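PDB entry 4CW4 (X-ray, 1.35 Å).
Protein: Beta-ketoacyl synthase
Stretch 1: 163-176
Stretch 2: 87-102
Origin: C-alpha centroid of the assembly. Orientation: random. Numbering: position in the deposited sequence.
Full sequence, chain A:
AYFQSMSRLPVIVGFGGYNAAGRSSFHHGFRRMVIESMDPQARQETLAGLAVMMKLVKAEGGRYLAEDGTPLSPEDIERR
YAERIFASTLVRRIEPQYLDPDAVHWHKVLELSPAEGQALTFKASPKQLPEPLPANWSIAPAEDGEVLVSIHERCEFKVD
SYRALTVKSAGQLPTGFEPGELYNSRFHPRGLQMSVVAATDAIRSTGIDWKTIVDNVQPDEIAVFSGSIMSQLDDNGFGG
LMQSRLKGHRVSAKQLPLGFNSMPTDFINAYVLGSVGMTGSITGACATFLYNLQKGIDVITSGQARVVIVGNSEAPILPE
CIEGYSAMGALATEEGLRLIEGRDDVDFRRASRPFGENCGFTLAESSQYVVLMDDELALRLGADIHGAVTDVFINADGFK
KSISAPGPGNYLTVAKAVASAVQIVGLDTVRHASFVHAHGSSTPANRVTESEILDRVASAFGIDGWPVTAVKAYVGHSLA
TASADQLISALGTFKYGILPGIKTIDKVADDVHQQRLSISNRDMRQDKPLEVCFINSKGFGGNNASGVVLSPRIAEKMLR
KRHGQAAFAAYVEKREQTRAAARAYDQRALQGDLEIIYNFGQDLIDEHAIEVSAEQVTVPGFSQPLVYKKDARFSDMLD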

# COMPACT_ATOMS: atom_id res chain seq x y z
N ARG A 163 -14.18 -28.54 -1.43
CA ARG A 163 -15.48 -27.88 -1.44
C ARG A 163 -15.66 -27.05 -2.69
O ARG A 163 -14.71 -26.74 -3.39
CB ARG A 163 -15.65 -27.00 -0.20
CG ARG A 163 -14.68 -25.80 -0.15
CD ARG A 163 -14.83 -25.00 1.13
NE ARG A 163 -16.17 -24.43 1.23
CZ ARG A 163 -16.55 -23.28 0.69
NH1 ARG A 163 -15.69 -22.53 0.02
NH2 ARG A 163 -17.80 -22.88 0.83
N ALA A 164 -16.91 -26.70 -2.95
CA ALA A 164 -17.24 -25.86 -4.09
C ALA A 164 -17.35 -24.41 -3.63
O ALA A 164 -17.85 -24.13 -2.54
CB ALA A 164 -18.53 -26.30 -4.72
N LEU A 165 -16.86 -23.50 -4.46
CA LEU A 165 -17.07 -22.07 -4.24
C LEU A 165 -18.44 -21.70 -4.80
O LEU A 165 -18.90 -22.28 -5.77
CB LEU A 165 -15.99 -21.26 -4.96
CG LEU A 165 -14.53 -21.50 -4.59
CD1 LEU A 165 -13.60 -20.74 -5.52
CD2 LEU A 165 -14.27 -21.07 -3.15
N THR A 166 -19.09 -20.72 -4.20
CA THR A 166 -20.36 -20.24 -4.74
C THR A 166 -20.17 -19.43 -6.03
O THR A 166 -21.11 -19.24 -6.78
CB THR A 166 -21.12 -19.38 -3.74
OG1 THR A 166 -20.33 -18.23 -3.44
CG2 THR A 166 -21.41 -20.17 -2.45
N VAL A 167 -18.96 -18.94 -6.25
CA VAL A 167 -18.58 -18.13 -7.41
C VAL A 167 -17.81 -19.00 -8.39
O VAL A 167 -16.90 -19.73 -7.97
CB VAL A 167 -17.71 -16.94 -6.94
CG1 VAL A 167 -17.05 -16.21 -8.10
CG2 VAL A 167 -18.56 -16.00 -6.10
N LYS A 168 -18.16 -18.94 -9.67
CA LYS A 168 -17.54 -19.82 -10.66
C LYS A 168 -16.82 -19.07 -11.77
O LYS A 168 -16.30 -19.71 -12.68
CB LYS A 168 -18.57 -20.74 -11.34
CG LYS A 168 -19.57 -21.45 -10.41
CD LYS A 168 -18.94 -22.50 -9.54
CE LYS A 168 -19.99 -23.19 -8.66
NZ LYS A 168 -19.34 -24.13 -7.74
N SER A 169 -16.82 -17.73 -11.72
CA SER A 169 -16.37 -16.91 -12.85
C SER A 169 -15.34 -15.86 -12.47
O SER A 169 -15.26 -15.46 -11.33
CB SER A 169 -17.58 -16.25 -13.51
OG SER A 169 -18.45 -15.71 -12.54
N ALA A 170 -14.54 -15.45 -13.44
CA ALA A 170 -13.49 -14.44 -13.24
C ALA A 170 -13.02 -13.88 -14.57
O ALA A 170 -13.17 -14.53 -15.61
CB ALA A 170 -12.31 -15.05 -12.51
N GLY A 171 -12.43 -12.69 -14.52
CA GLY A 171 -11.72 -12.13 -15.66
C GLY A 171 -10.29 -12.64 -15.68
O GLY A 171 -9.48 -12.27 -14.84
N GLN A 172 -10.01 -13.49 -16.66
CA GLN A 172 -8.76 -14.26 -16.75
C GLN A 172 -7.98 -13.89 -17.99
O GLN A 172 -8.59 -13.68 -19.05
CB GLN A 172 -9.12 -15.75 -16.82
CG GLN A 172 -9.78 -16.28 -15.55
CD GLN A 172 -10.63 -17.49 -15.81
OE1 GLN A 172 -10.14 -18.62 -15.83
NE2 GLN A 172 -11.93 -17.28 -15.99
N LEU A 173 -6.66 -13.82 -17.89
CA LEU A 173 -5.85 -13.65 -19.10
C LEU A 173 -6.23 -14.69 -20.15
O LEU A 173 -6.69 -15.78 -19.82
CB LEU A 173 -4.36 -13.78 -18.78
CG LEU A 173 -3.74 -12.72 -17.86
CD1 LEU A 173 -2.22 -12.79 -17.83
CD2 LEU A 173 -4.20 -11.33 -18.24
N PRO A 174 -6.04 -14.34 -21.44
CA PRO A 174 -6.41 -15.29 -22.49
C PRO A 174 -5.82 -16.70 -22.28
O PRO A 174 -4.63 -16.85 -21.98
CB PRO A 174 -5.85 -14.64 -23.76
CG PRO A 174 -5.87 -13.16 -23.45
CD PRO A 174 -5.49 -13.09 -22.00
N THR A 175 -6.66 -17.71 -22.44
CA THR A 175 -6.24 -19.08 -22.13
C THR A 175 -5.06 -19.46 -22.99
O THR A 175 -5.11 -19.36 -24.23
CB THR A 175 -7.37 -20.05 -22.37
OG1 THR A 175 -8.54 -19.62 -21.67
CG2 THR A 175 -6.98 -21.47 -21.94
N GLY A 176 -3.99 -19.91 -22.33
CA GLY A 176 -2.79 -20.31 -23.03
C GLY A 176 -1.64 -19.33 -22.91
O GLY A 176 -0.48 -19.71 -23.08
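Stretch 2 87-102: ASTLVRRIEPQYLDPD

Two segments can hold together well beyond a short run of sheet pairing when isolated backbone bonds and side chains add to it. In this beta-ketoacyl synthase, stretch 2 runs against stretch 1 in the opposite sense: Ser88 lies near Thr175, and Asp102 near Ala164. The axes of the short strands 169-171 and 91-93 approach to 4.6 Å, their directions 145° apart, an antiparallel pair with marked twist; most of the rest is loop or turn, with helical phi/psi at 96-98. Ala170 and Arg92 form its hydrogen-bonded pair, with Ala170 N to Arg92 O at 3.0 Å and Arg92 N to Ala170 O at 3.2 Å. Ser169 and Arg93 make the adjacent non-hydrogen-bonded pair, CA to CA about 4.1 Å. Beyond it Ile94 N reaches Lys168 O at 2.7 Å. Further out, isolated backbone bonds continue the antiparallel course: Thr175 N to Ser88 O at 3.1 Å, and Leu165 N to Pro101 O at 2.8 Å.

Side chains also bond to the backbone of the partner stretch. Arg92, with chi1 p and chi2 and chi3 t, extends its guanidinium to the loop after the strand, where NH1 binds Gln172 O and NH2 binds Leu173 O, both at 2.9 Å; NH2 also meets Thr175 OG1 at 3.0 Å. Thr175 OG1 in turn donates to Glu95 OE1 at 2.6 Å, while Glu95 OE2 forms a salt bridge with Arg92 NE at 2.9 Å, so arginine, threonine and glutamate close into one network. Gln172 answers in the other direction, its NE2 donating to Arg93 O at 3.0 Å and its OE1 accepting from Glu95 N at 2.9 Å. At the C-terminal end of stretch 2, Asp102 OD1 forms a salt bridge with Lys168 NZ at 2.8 Å. Apolar packing is modest: Ala170 CB rests 3.7 Å from Ile94 CG1.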

# COMPACT_ATOMS: atom_id res chain seq x y z
N ALA A 87 -14.31 -17.40 -26.83
CA ALA A 87 -14.72 -18.18 -25.68
C ALA A 87 -13.64 -18.24 -24.59
O ALA A 87 -13.94 -18.53 -23.44
CB ALA A 87 -15.12 -19.60 -26.10
N SER A 88 -12.39 -18.00 -24.98
CA SER A 88 -11.23 -18.12 -24.08
C SER A 88 -10.59 -16.77 -23.72
O SER A 88 -9.43 -16.70 -23.30
CB SER A 88 -10.18 -19.03 -24.71
OG SER A 88 -10.65 -20.36 -24.77
N THR A 89 -11.38 -15.72 -23.89
CA THR A 89 -11.03 -14.38 -23.47
C THR A 89 -12.21 -13.79 -22.69
O THR A 89 -13.30 -14.35 -22.69
CB THR A 89 -10.70 -13.47 -24.67
OG1 THR A 89 -11.73 -13.58 -25.65
CG2 THR A 89 -9.35 -13.84 -25.27
N LEU A 90 -11.96 -12.66 -22.03
CA LEU A 90 -12.96 -11.90 -21.28
C LEU A 90 -13.43 -12.65 -20.04
O LEU A 90 -12.87 -13.70 -19.68
CB LEU A 90 -14.13 -11.47 -22.18
CG LEU A 90 -13.75 -10.64 -23.42
CD1 LEU A 90 -15.00 -10.11 -24.07
CD2 LEU A 90 -12.78 -9.50 -23.09
N VAL A 91 -14.41 -12.10 -19.35
CA VAL A 91 -15.02 -12.77 -18.19
C VAL A 91 -15.60 -14.12 -18.63
O VAL A 91 -16.28 -14.21 -19.65
CB VAL A 91 -16.14 -11.90 -17.57
CG1 VAL A 91 -16.93 -12.68 -16.52
CG2 VAL A 91 -15.55 -10.64 -17.00
N ARG A 92 -15.33 -15.16 -17.86
CA ARG A 92 -15.81 -16.52 -18.17
C ARG A 92 -15.64 -17.42 -16.96
O ARG A 92 -15.07 -16.99 -15.95
CB ARG A 92 -15.05 -17.09 -19.38
CG ARG A 92 -13.54 -17.13 -19.23
CD ARG A 92 -12.86 -17.23 -20.60
NE ARG A 92 -11.44 -17.57 -20.49
CZ ARG A 92 -10.46 -16.71 -20.25
NH1 ARG A 92 -10.69 -15.41 -20.13
NH2 ARG A 92 -9.22 -17.16 -20.14
N ARG A 93 -16.08 -18.67 -17.07
CA ARG A 93 -15.93 -19.62 -15.96
C ARG A 93 -14.45 -19.78 -15.64
O ARG A 93 -13.60 -19.77 -16.53
CB ARG A 93 -16.56 -20.98 -16.32
CG ARG A 93 -16.84 -21.89 -15.11
CD ARG A 93 -17.65 -23.13 -15.50
NE ARG A 93 -18.32 -23.75 -14.33
CZ ARG A 93 -17.72 -24.58 -13.48
NH1 ARG A 93 -16.43 -24.91 -13.63
NH2 ARG A 93 -18.40 -25.08 -12.46
N ILE A 94 -14.14 -19.93 -14.36
CA ILE A 94 -12.77 -20.07 -13.89
C ILE A 94 -12.16 -21.38 -14.38
O ILE A 94 -12.74 -22.45 -14.18
CB ILE A 94 -12.71 -20.02 -12.36
CG1 ILE A 94 -13.16 -18.64 -11.86
CG2 ILE A 94 -11.27 -20.32 -11.87
CD1 ILE A 94 -13.38 -18.58 -10.37
N GLU A 95 -10.99 -21.27 -14.99
CA GLU A 95 -10.34 -22.40 -15.67
C GLU A 95 -9.32 -23.09 -14.78
O GLU A 95 -8.85 -22.52 -13.79
CB GLU A 95 -9.75 -21.92 -17.00
CG GLU A 95 -10.86 -21.47 -17.96
CD GLU A 95 -10.37 -20.89 -19.26
OE1 GLU A 95 -9.15 -20.93 -19.53
OE2 GLU A 95 -11.24 -20.41 -20.03
N PRO A 96 -8.97 -24.34 -15.12
CA PRO A 96 -8.18 -25.15 -14.19
C PRO A 96 -6.79 -24.64 -13.86
O PRO A 96 -6.22 -25.02 -12.84
CB PRO A 96 -8.05 -26.50 -14.90
CG PRO A 96 -9.01 -26.49 -16.01
CD PRO A 96 -9.42 -25.10 -16.30
N GLN A 97 -6.23 -23.80 -14.72
CA GLN A 97 -4.91 -23.25 -14.48
C GLN A 97 -4.89 -22.32 -13.25
O GLN A 97 -3.82 -21.97 -12.75
CB GLN A 97 -4.36 -22.54 -15.73
CG GLN A 97 -5.15 -21.33 -16.24
CD GLN A 97 -6.22 -21.69 -17.25
OE1 GLN A 97 -6.70 -22.82 -17.30
NE2 GLN A 97 -6.60 -20.71 -18.08
N TYR A 98 -6.08 -21.91 -12.77
CA TYR A 98 -6.22 -21.17 -11.51
C TYR A 98 -6.63 -22.06 -10.36
O TYR A 98 -5.94 -22.14 -9.34
CB TYR A 98 -7.26 -20.04 -11.66
CG TYR A 98 -6.90 -19.11 -12.77
CD1 TYR A 98 -6.02 -18.07 -12.56
CD2 TYR A 98 -7.40 -19.29 -14.04
CE1 TYR A 98 -5.65 -17.22 -13.58
CE2 TYR A 98 -7.04 -18.46 -15.07
CZ TYR A 98 -6.17 -17.43 -14.84
OH TYR A 98 -5.84 -16.64 -15.91
N LEU A 99 -7.78 -22.70 -10.51
CA LEU A 99 -8.38 -23.53 -9.47
C LEU A 99 -9.61 -24.22 -10.04
O LEU A 99 -10.09 -23.85 -11.13
CB LEU A 99 -8.80 -22.68 -8.26
CG LEU A 99 -9.69 -21.48 -8.59
CD1 LEU A 99 -11.15 -21.82 -8.31
CD2 LEU A 99 -9.27 -20.23 -7.83
N ASP A 100 -10.11 -25.22 -9.33
CA ASP A 100 -11.36 -25.85 -9.71
C ASP A 100 -12.43 -25.28 -8.79
O ASP A 100 -12.45 -25.59 -7.60
CB ASP A 100 -11.25 -27.36 -9.53
CG ASP A 100 -12.49 -28.11 -9.96
OD1 ASP A 100 -13.58 -27.51 -10.07
OD2 ASP A 100 -12.37 -29.34 -10.16
N PRO A 101 -13.37 -24.50 -9.35
CA PRO A 101 -14.32 -23.85 -8.45
C PRO A 101 -15.35 -24.80 -7.86
O PRO A 101 -16.16 -24.37 -7.06
CB PRO A 101 -14.96 -22.78 -9.34
CG PRO A 101 -14.90 -23.40 -10.70
CD PRO A 101 -13.57 -24.08 -10.75
N ASP A 102 -15.32 -26.07 -8.27
CA ASP A 102 -16.10 -27.11 -7.61
C ASP A 102 -15.27 -28.00 -6.68
O ASP A 102 -15.79 -28.95 -6.09
CB ASP A 102 -16.80 -27.97 -8.66
CG ASP A 102 -17.85 -27.21 -9.42
OD1 ASP A 102 -18.74 -26.62 -8.75
OD2 ASP A 102 -17.78 -27.17 -10.67
O HOH W 1 -5.53 -17.85 -18.39